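Local coordinates for protein alcohol dehydrogenase (PDB 4CPD) that probably catalyses the zinc- and NAD-dependent interconversion of alcohols with aldehydes or ketones as a medium-chain dehydrogenase, at residues A[254-258]-A[284-288]; A[195-199]-A[228-232]; A[3-7]-A[51-57]. All blocks are in the same frame, centred on the assembly; numbering follows the deposited sequence.

Overall arrangement
Contacts 1 and 2 both belong to the coenzyme-binding Rossmann domain, whereas contact 3 lies across the chain's centre in the catalytic, GroES-like part. The centres of contacts 1 and 2 are 14 Å apart and the two meet directly: R229 NH2 lies 2.9 Å from E255 O, a probable hydrogen bond, and M256 packs on V228 and I199. Contact 3 is about 41 Å from contact 1 and 42 Å from contact 2, centre to centre. The I199 side chain of contact 2 comes within about 5 Å of NAD, and that of L57 in contact 3 within about 11 Å of a zinc ion, probably the one bound by C38, H59 and D152.

Contact 1 (A[254-258]-A[284-288]); sequences LEMVR and KDLTF
K284, the last residue of helix 279-284, reaches to the end of helix 247-256, where its ammonium group lies among three main-chain carbonyls. Its NZ donates to L254 O at 2.6 Å, to V257 O at 2.7 Å and to E255 O at 2.9 Å. The V257 bond lies in the carbonyl plane, that to L254 is slightly tilted from it, and E255 O is met from above its plane, 58° out. Such bunched oxygens suit a lysine, with three N-H groups and a charge that the negative end of the helix would probably stabilise; the chain runs extended beyond CG (chi2 -173°), spanning the distance. An alanine here would remove the ammonium group and is likely to leave L254 O and V257 O without this donor, E255 O keeping its bond from R229, and to open a gap at the helix end.

Beside the lysine the surfaces mesh through branched methyls. L286 offers a fork to the helix: CD1 lies 4.1 Å from L254 CD2, while CD2 meets V257 CG1 at 3.6 Å. The bump supplied by L254 CD2 enters the hollow between L286 and F288, touching F288 CD1 as well, also at 4.1 Å. L254 and F288 cross at about a right angle, and the methyl meets the ring obliquely. Leucines and a valine, blunt and apolar, fill such hollows without leaving polar atoms in the core.

The contact packs a helix end onto the outermost strand of this chain's own Rossmann sheet. V263 of strand 262-265 touches L254, V257 and F288, and L254 also leans on strand 273-277; residues 286-288 pair antiparallel with a strand of the second subunit, carrying the sheet across the dimer.

Contact 2 (A[195-199]-A[228-232]); sequences KILAI and VRSET
K195 and E231 join strand 195-200 to helix 224-231, their side chains crossing at about a right angle. The lysine bends once on its way, at chi3 (-75°), and this turn brings NZ round to two acceptors of the same residue. It makes a salt bridge with E231 OE1 at 2.8 Å, nearly in line with the C-O bond, and donates to E231 O at 2.9 Å, in the carbonyl plane and on a lone pair. The glutamate in turn folds at chi2 (-71°), holding its carboxylate close to its own backbone; OE2 is taken by R227, so the group has a basic partner at each oxygen.

Strand and helix belong to the Rossmann fold: the strand is the second of the parallel sheet, and the helix follows strand 215-218 in the crossover to strand 239-242. L197 and I199 face this helix, I196 and A198 the helix 179-190. The two methyls of L197 part company, CD2 lying 3.9 Å from E231 CB and CD1 4.1 Å from both V228 CG1 and T232 CG2. V228 likewise divides its methyls, for CG2 meets I199 CD1 at 4.0 Å. T232, which follows the helix, suits its place by being two-sided: its methyl joins the apolar layer, while OG1 donates to V228 O at 2.6 Å.

Contact 3 (A[3-7]-A[51-57]); sequences AVVFE and VLPGSVL
F6 forms the packed heart of this contact, with V51 set over one face of its ring. V51 CB stands 4.1 Å from the ring centroid and 18° off the normal, a CH-pi contact displaced toward the rim. The ring reaches there because CG is anti to the backbone N (chi1 -178°), which swings it off the strand toward 51-57; P53 N lies at its edge. Behind it L57 CD2 rests on F6 CB, and further along the strand A3 CB meets V56 CG2 at 4.0 Å. Small, branched or aromatic, the apolar A3, V56, L57 and F6 suit this buried side, whereas V51 stays partly exposed; L44 of helix 39-45 touches V51 and L57, and Y330 of helix 326-334 also reaches L57.

The backbones join in antiparallel sense around V5 and V56, a non-hydrogen-bonded pair forming a single beta bridge. F6 N donates to S55 O at 3.0 Å, in the carbonyl plane, and L57 N to V4 O at 3.1 Å. The bridge joins strand 2-8 to the loop that leads, within the GroES-like domain, to H59, a zinc ligand.

Toward solvent the contact thins to a type II turn, L52 to S55. Proline fits its second position and G54 its third, where the positive phi (84°) would jam a side chain against the preceding carbonyl. G54 N still grips F6 O at 2.9 Å, and L52 O accepts from both S55 N and S55 OG. Outside this, P53 CG merely brushes E7 O at 3.6 Å, while the CB of exposed E7 is directed away from 51-57.

Contact 1 (A[254-258]-A[284-288])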
loop_
_atom_site.group_PDB
_atom_site.type_symbol
_atom_site.label_atom_id
_atom_site.label_comp_id
_atom_site.label_asym_id
_atom_site.label_seq_id
_atom_site.Cartn_x
_atom_site.Cartn_y
_atom_site.Cartn_z
ATOM N N LEU A 254 0.026 -5.051 -11.588
ATOM C CA LEU A 254 -0.056 -3.588 -11.627
ATOM C C LEU A 254 -0.694 -3.033 -12.908
ATOM O O LEU A 254 -1.362 -2.003 -12.886
ATOM C CB LEU A 254 1.320 -2.975 -11.386
ATOM C CG LEU A 254 1.762 -3.150 -9.929
ATOM C CD1 LEU A 254 3.243 -2.923 -9.787
ATOM C CD2 LEU A 254 1.021 -2.216 -8.977
ATOM N N GLU A 255 -0.505 -3.727 -14.017
ATOM C CA GLU A 255 -1.181 -3.361 -15.240
ATOM C C GLU A 255 -2.674 -3.721 -15.156
ATOM O O GLU A 255 -3.561 -2.946 -15.511
ATOM C CB GLU A 255 -0.524 -4.094 -16.398
ATOM C CG GLU A 255 -0.819 -3.451 -17.744
ATOM C CD GLU A 255 -0.095 -4.126 -18.898
ATOM O OE1 GLU A 255 0.711 -5.059 -18.660
ATOM O OE2 GLU A 255 -0.328 -3.698 -20.049
ATOM N N MET A 256 -2.932 -4.927 -14.682
ATOM C CA MET A 256 -4.266 -5.490 -14.629
ATOM C C MET A 256 -5.251 -4.696 -13.730
ATOM O O MET A 256 -6.397 -4.442 -14.116
ATOM C CB MET A 256 -4.071 -6.913 -14.127
ATOM C CG MET A 256 -5.286 -7.797 -13.986
ATOM S SD MET A 256 -4.718 -9.408 -13.383
ATOM C CE MET A 256 -3.651 -9.973 -14.698
ATOM N N VAL A 257 -4.799 -4.311 -12.535
ATOM C CA VAL A 257 -5.685 -3.743 -11.519
ATOM C C VAL A 257 -6.277 -2.454 -12.056
ATOM O O VAL A 257 -5.612 -1.745 -12.798
ATOM C CB VAL A 257 -4.932 -3.484 -10.180
ATOM C CG1 VAL A 257 -3.914 -2.363 -10.332
ATOM C CG2 VAL A 257 -5.897 -3.176 -9.036
ATOM N N ARG A 258 -7.525 -2.154 -11.688
ATOM C CA ARG A 258 -8.134 -0.883 -12.070
ATOM C C ARG A 258 -7.431 0.309 -11.437
ATOM O O ARG A 258 -6.829 0.194 -10.384
ATOM C CB ARG A 258 -9.623 -0.825 -11.705
ATOM C CG ARG A 258 -9.977 -0.631 -10.235
ATOM C CD ARG A 258 -11.454 -0.292 -10.097
ATOM N NE ARG A 258 -11.957 -0.260 -8.710
ATOM C CZ ARG A 258 -11.810 0.753 -7.850
ATOM N NH1 ARG A 258 -11.139 1.861 -8.169
ATOM N NH2 ARG A 258 -12.340 0.660 -6.650
ATOM N N LYS A 284 -2.856 6.531 -12.262
ATOM C CA LYS A 284 -3.686 5.390 -11.920
ATOM C C LYS A 284 -4.110 5.331 -10.453
ATOM O O LYS A 284 -5.118 4.736 -10.151
ATOM C CB LYS A 284 -2.939 4.112 -12.292
ATOM C CG LYS A 284 -3.748 3.148 -13.128
ATOM C CD LYS A 284 -3.011 1.831 -13.328
ATOM C CE LYS A 284 -3.996 0.680 -13.467
ATOM N NZ LYS A 284 -3.325 -0.601 -13.808
ATOM N N ASP A 285 -3.329 5.932 -9.558
ATOM C CA ASP A 285 -3.580 5.934 -8.107
ATOM C C ASP A 285 -3.521 4.535 -7.511
ATOM O O ASP A 285 -4.545 3.967 -7.165
ATOM C CB ASP A 285 -4.917 6.598 -7.760
ATOM C CG ASP A 285 -5.006 6.976 -6.278
ATOM O OD1 ASP A 285 -4.101 6.586 -5.517
ATOM O OD2 ASP A 285 -5.957 7.664 -5.849
ATOM N N LEU A 286 -2.310 3.994 -7.385
ATOM C CA LEU A 286 -2.124 2.604 -7.001
ATOM C C LEU A 286 -1.798 2.501 -5.528
ATOM O O LEU A 286 -1.050 3.326 -5.013
ATOM C CB LEU A 286 -1.001 1.970 -7.818
ATOM C CG LEU A 286 -1.266 1.832 -9.329
ATOM C CD1 LEU A 286 0.030 1.599 -10.088
ATOM C CD2 LEU A 286 -2.270 0.721 -9.622
ATOM N N THR A 287 -2.386 1.503 -4.858
ATOM C CA THR A 287 -1.979 1.086 -3.518
ATOM C C THR A 287 -1.378 -0.310 -3.572
ATOM O O THR A 287 -2.038 -1.248 -3.992
ATOM C CB THR A 287 -3.158 1.052 -2.566
ATOM O OG1 THR A 287 -3.711 2.364 -2.482
ATOM C CG2 THR A 287 -2.713 0.640 -1.205
ATOM N N PHE A 288 -0.126 -0.440 -3.149
ATOM C CA PHE A 288 0.631 -1.677 -3.318
ATOM C C PHE A 288 1.177 -2.130 -1.973
ATOM O O PHE A 288 1.682 -1.324 -1.204
ATOM C CB PHE A 288 1.781 -1.467 -4.302
ATOM C CG PHE A 288 2.653 -2.677 -4.496
ATOM C CD1 PHE A 288 2.247 -3.713 -5.309
ATOM C CD2 PHE A 288 3.902 -2.765 -3.904
ATOM C CE1 PHE A 288 3.060 -4.835 -5.509
ATOM C CE2 PHE A 288 4.720 -3.884 -4.091
ATOM C CZ PHE A 288 4.305 -4.919 -4.899
#

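Contact 2 (A[195-199]-A[228-232])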
loop_
_atom_site.group_PDB
_atom_site.type_symbol
_atom_site.label_atom_id
_atom_site.label_comp_id
_atom_site.label_asym_id
_atom_site.label_seq_id
_atom_site.Cartn_x
_atom_site.Cartn_y
_atom_site.Cartn_z
ATOM N N LYS A 195 -16.998 -11.205 -8.334
ATOM C CA LYS A 195 -16.410 -11.949 -9.410
ATOM C C LYS A 195 -14.904 -12.149 -9.116
ATOM O O LYS A 195 -14.220 -11.241 -8.645
ATOM C CB LYS A 195 -16.591 -11.196 -10.713
ATOM C CG LYS A 195 -15.937 -11.904 -11.896
ATOM C CD LYS A 195 -16.094 -11.146 -13.200
ATOM C CE LYS A 195 -17.503 -11.279 -13.759
ATOM N NZ LYS A 195 -17.536 -10.846 -15.185
ATOM N N ILE A 196 -14.403 -13.341 -9.411
ATOM C CA ILE A 196 -13.055 -13.736 -9.094
ATOM C C ILE A 196 -12.440 -14.316 -10.327
ATOM O O ILE A 196 -13.056 -15.144 -10.971
ATOM C CB ILE A 196 -13.017 -14.838 -8.009
ATOM C CG1 ILE A 196 -13.783 -14.402 -6.755
ATOM C CG2 ILE A 196 -11.568 -15.206 -7.670
ATOM C CD1 ILE A 196 -13.961 -15.518 -5.748
ATOM N N LEU A 197 -11.212 -13.917 -10.632
ATOM C CA LEU A 197 -10.497 -14.389 -11.822
ATOM C C LEU A 197 -9.196 -15.060 -11.432
ATOM O O LEU A 197 -8.422 -14.515 -10.648
ATOM C CB LEU A 197 -10.186 -13.207 -12.727
ATOM C CG LEU A 197 -11.438 -12.406 -13.046
ATOM C CD1 LEU A 197 -11.200 -10.918 -12.916
ATOM C CD2 LEU A 197 -11.937 -12.757 -14.427
ATOM N N ALA A 198 -8.938 -16.229 -11.993
ATOM C CA ALA A 198 -7.752 -16.982 -11.641
ATOM C C ALA A 198 -6.884 -17.076 -12.853
ATOM O O ALA A 198 -7.331 -17.507 -13.893
ATOM C CB ALA A 198 -8.109 -18.366 -11.116
ATOM N N ILE A 199 -5.643 -16.645 -12.707
ATOM C CA ILE A 199 -4.678 -16.671 -13.769
ATOM C C ILE A 199 -3.606 -17.658 -13.360
ATOM O O ILE A 199 -3.025 -17.536 -12.278
ATOM C CB ILE A 199 -4.048 -15.286 -13.983
ATOM C CG1 ILE A 199 -5.080 -14.303 -14.536
ATOM C CG2 ILE A 199 -2.870 -15.362 -14.948
ATOM C CD1 ILE A 199 -5.854 -13.550 -13.486
ATOM N N VAL A 228 -9.060 -10.039 -18.373
ATOM C CA VAL A 228 -9.461 -9.546 -17.067
ATOM C C VAL A 228 -10.208 -8.216 -17.206
ATOM O O VAL A 228 -11.185 -7.932 -16.506
ATOM C CB VAL A 228 -8.224 -9.381 -16.129
ATOM C CG1 VAL A 228 -8.555 -8.543 -14.904
ATOM C CG2 VAL A 228 -7.690 -10.740 -15.674
ATOM N N ARG A 229 -9.745 -7.377 -18.107
ATOM C CA ARG A 229 -10.361 -6.071 -18.240
ATOM C C ARG A 229 -11.781 -6.176 -18.783
ATOM O O ARG A 229 -12.698 -5.551 -18.236
ATOM C CB ARG A 229 -9.493 -5.140 -19.082
ATOM C CG ARG A 229 -8.347 -4.544 -18.279
ATOM C CD ARG A 229 -7.621 -3.442 -19.018
ATOM N NE ARG A 229 -6.376 -3.083 -18.334
ATOM C CZ ARG A 229 -5.306 -2.534 -18.920
ATOM N NH1 ARG A 229 -5.300 -2.257 -20.226
ATOM N NH2 ARG A 229 -4.222 -2.259 -18.197
ATOM N N SER A 230 -11.964 -6.994 -19.826
ATOM C CA SER A 230 -13.299 -7.208 -20.408
ATOM C C SER A 230 -14.283 -7.812 -19.386
ATOM O O SER A 230 -15.478 -7.479 -19.378
ATOM C CB SER A 230 -13.227 -8.068 -21.678
ATOM O OG SER A 230 -12.211 -9.053 -21.598
ATOM N N GLU A 231 -13.774 -8.658 -18.497
ATOM C CA GLU A 231 -14.613 -9.223 -17.451
ATOM C C GLU A 231 -15.011 -8.220 -16.356
ATOM O O GLU A 231 -15.926 -8.496 -15.561
ATOM C CB GLU A 231 -13.899 -10.412 -16.824
ATOM C CG GLU A 231 -13.789 -11.621 -17.738
ATOM C CD GLU A 231 -15.132 -12.335 -17.969
ATOM O OE1 GLU A 231 -16.098 -12.152 -17.196
ATOM O OE2 GLU A 231 -15.225 -13.109 -18.940
ATOM N N THR A 232 -14.340 -7.068 -16.314
ATOM C CA THR A 232 -14.512 -6.116 -15.211
ATOM C C THR A 232 -14.845 -4.714 -15.711
ATOM O O THR A 232 -14.232 -3.729 -15.278
ATOM C CB THR A 232 -13.223 -6.066 -14.372
ATOM O OG1 THR A 232 -12.094 -5.887 -15.254
ATOM C CG2 THR A 232 -13.031 -7.367 -13.615
#

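Contact 3 (A[3-7]-A[51-57])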
loop_
_atom_site.group_PDB
_atom_site.type_symbol
_atom_site.label_atom_id
_atom_site.label_comp_id
_atom_site.label_asym_id
_atom_site.label_seq_id
_atom_site.Cartn_x
_atom_site.Cartn_y
_atom_site.Cartn_z
ATOM N N ALA A 3 12.327 -37.968 11.562
ATOM C CA ALA A 3 12.266 -36.601 11.059
ATOM C C ALA A 3 12.807 -36.499 9.643
ATOM O O ALA A 3 13.788 -37.140 9.303
ATOM C CB ALA A 3 13.045 -35.678 11.972
ATOM N N VAL A 4 12.177 -35.675 8.812
ATOM C CA VAL A 4 12.686 -35.410 7.453
ATOM C C VAL A 4 13.816 -34.399 7.555
ATOM O O VAL A 4 13.638 -33.362 8.199
ATOM C CB VAL A 4 11.613 -34.780 6.560
ATOM C CG1 VAL A 4 12.146 -34.555 5.164
ATOM C CG2 VAL A 4 10.365 -35.636 6.510
ATOM N N VAL A 5 14.962 -34.682 6.930
ATOM C CA VAL A 5 16.103 -33.746 6.951
ATOM C C VAL A 5 16.615 -33.453 5.548
ATOM O O VAL A 5 16.511 -34.289 4.652
ATOM C CB VAL A 5 17.296 -34.268 7.806
ATOM C CG1 VAL A 5 16.833 -34.774 9.155
ATOM C CG2 VAL A 5 18.036 -35.382 7.092
ATOM N N PHE A 6 17.191 -32.266 5.389
ATOM C CA PHE A 6 17.881 -31.857 4.155
ATOM C C PHE A 6 19.228 -32.614 4.071
ATOM O O PHE A 6 19.886 -32.853 5.108
ATOM C CB PHE A 6 18.089 -30.335 4.239
ATOM C CG PHE A 6 18.750 -29.703 3.045
ATOM C CD1 PHE A 6 18.016 -29.399 1.910
ATOM C CD2 PHE A 6 20.089 -29.319 3.098
ATOM C CE1 PHE A 6 18.615 -28.784 0.813
ATOM C CE2 PHE A 6 20.689 -28.699 2.009
ATOM C CZ PHE A 6 19.950 -28.432 0.862
ATOM N N GLU A 7 19.619 -33.028 2.863
ATOM C CA GLU A 7 20.963 -33.603 2.651
ATOM C C GLU A 7 21.815 -32.749 1.710
ATOM O O GLU A 7 22.943 -32.385 2.047
ATOM C CB GLU A 7 20.861 -35.039 2.148
ATOM C CG GLU A 7 20.317 -35.991 3.203
ATOM C CD GLU A 7 20.671 -37.463 2.957
ATOM O OE1 GLU A 7 20.660 -37.917 1.778
ATOM O OE2 GLU A 7 20.959 -38.167 3.955
ATOM N N VAL A 51 20.505 -23.861 3.894
ATOM C CA VAL A 51 20.186 -24.843 4.910
ATOM C C VAL A 51 21.425 -25.712 5.107
ATOM O O VAL A 51 22.072 -26.103 4.130
ATOM C CB VAL A 51 19.046 -25.781 4.456
ATOM C CG1 VAL A 51 18.516 -26.570 5.637
ATOM C CG2 VAL A 51 17.923 -25.019 3.808
ATOM N N LEU A 52 21.716 -26.043 6.365
ATOM C CA LEU A 52 22.792 -26.983 6.719
ATOM C C LEU A 52 22.241 -28.414 6.615
ATOM O O LEU A 52 21.110 -28.696 7.014
ATOM C CB LEU A 52 23.290 -26.751 8.153
ATOM C CG LEU A 52 24.204 -25.585 8.538
ATOM C CD1 LEU A 52 24.205 -24.511 7.466
ATOM C CD2 LEU A 52 23.787 -24.986 9.895
ATOM N N PRO A 53 23.033 -29.324 6.062
ATOM C CA PRO A 53 22.691 -30.754 6.049
ATOM C C PRO A 53 22.383 -31.326 7.440
ATOM O O PRO A 53 23.020 -30.963 8.427
ATOM C CB PRO A 53 23.948 -31.404 5.459
ATOM C CG PRO A 53 24.491 -30.354 4.546
ATOM C CD PRO A 53 24.154 -29.019 5.154
ATOM N N GLY A 54 21.380 -32.198 7.501
ATOM C CA GLY A 54 20.903 -32.739 8.774
ATOM C C GLY A 54 19.887 -31.854 9.500
ATOM O O GLY A 54 19.479 -32.170 10.616
ATOM N N SER A 55 19.496 -30.730 8.893
ATOM C CA SER A 55 18.485 -29.866 9.471
ATOM C C SER A 55 17.106 -30.468 9.208
ATOM O O SER A 55 16.810 -30.912 8.087
ATOM C CB SER A 55 18.547 -28.478 8.841
ATOM O OG SER A 55 19.795 -27.838 9.018
ATOM N N VAL A 56 16.267 -30.469 10.237
ATOM C CA VAL A 56 14.884 -30.894 10.103
ATOM C C VAL A 56 14.004 -29.831 9.390
ATOM O O VAL A 56 13.948 -28.668 9.806
ATOM C CB VAL A 56 14.285 -31.185 11.492
ATOM C CG1 VAL A 56 12.819 -31.622 11.378
ATOM C CG2 VAL A 56 15.105 -32.252 12.211
ATOM N N LEU A 57 13.304 -30.241 8.335
ATOM C CA LEU A 57 12.538 -29.315 7.502
ATOM C C LEU A 57 11.079 -29.193 7.929
ATOM O O LEU A 57 10.600 -29.975 8.751
ATOM C CB LEU A 57 12.595 -29.765 6.042
ATOM C CG LEU A 57 14.001 -29.830 5.429
ATOM C CD1 LEU A 57 13.929 -30.297 3.979
ATOM C CD2 LEU A 57 14.697 -28.486 5.476
#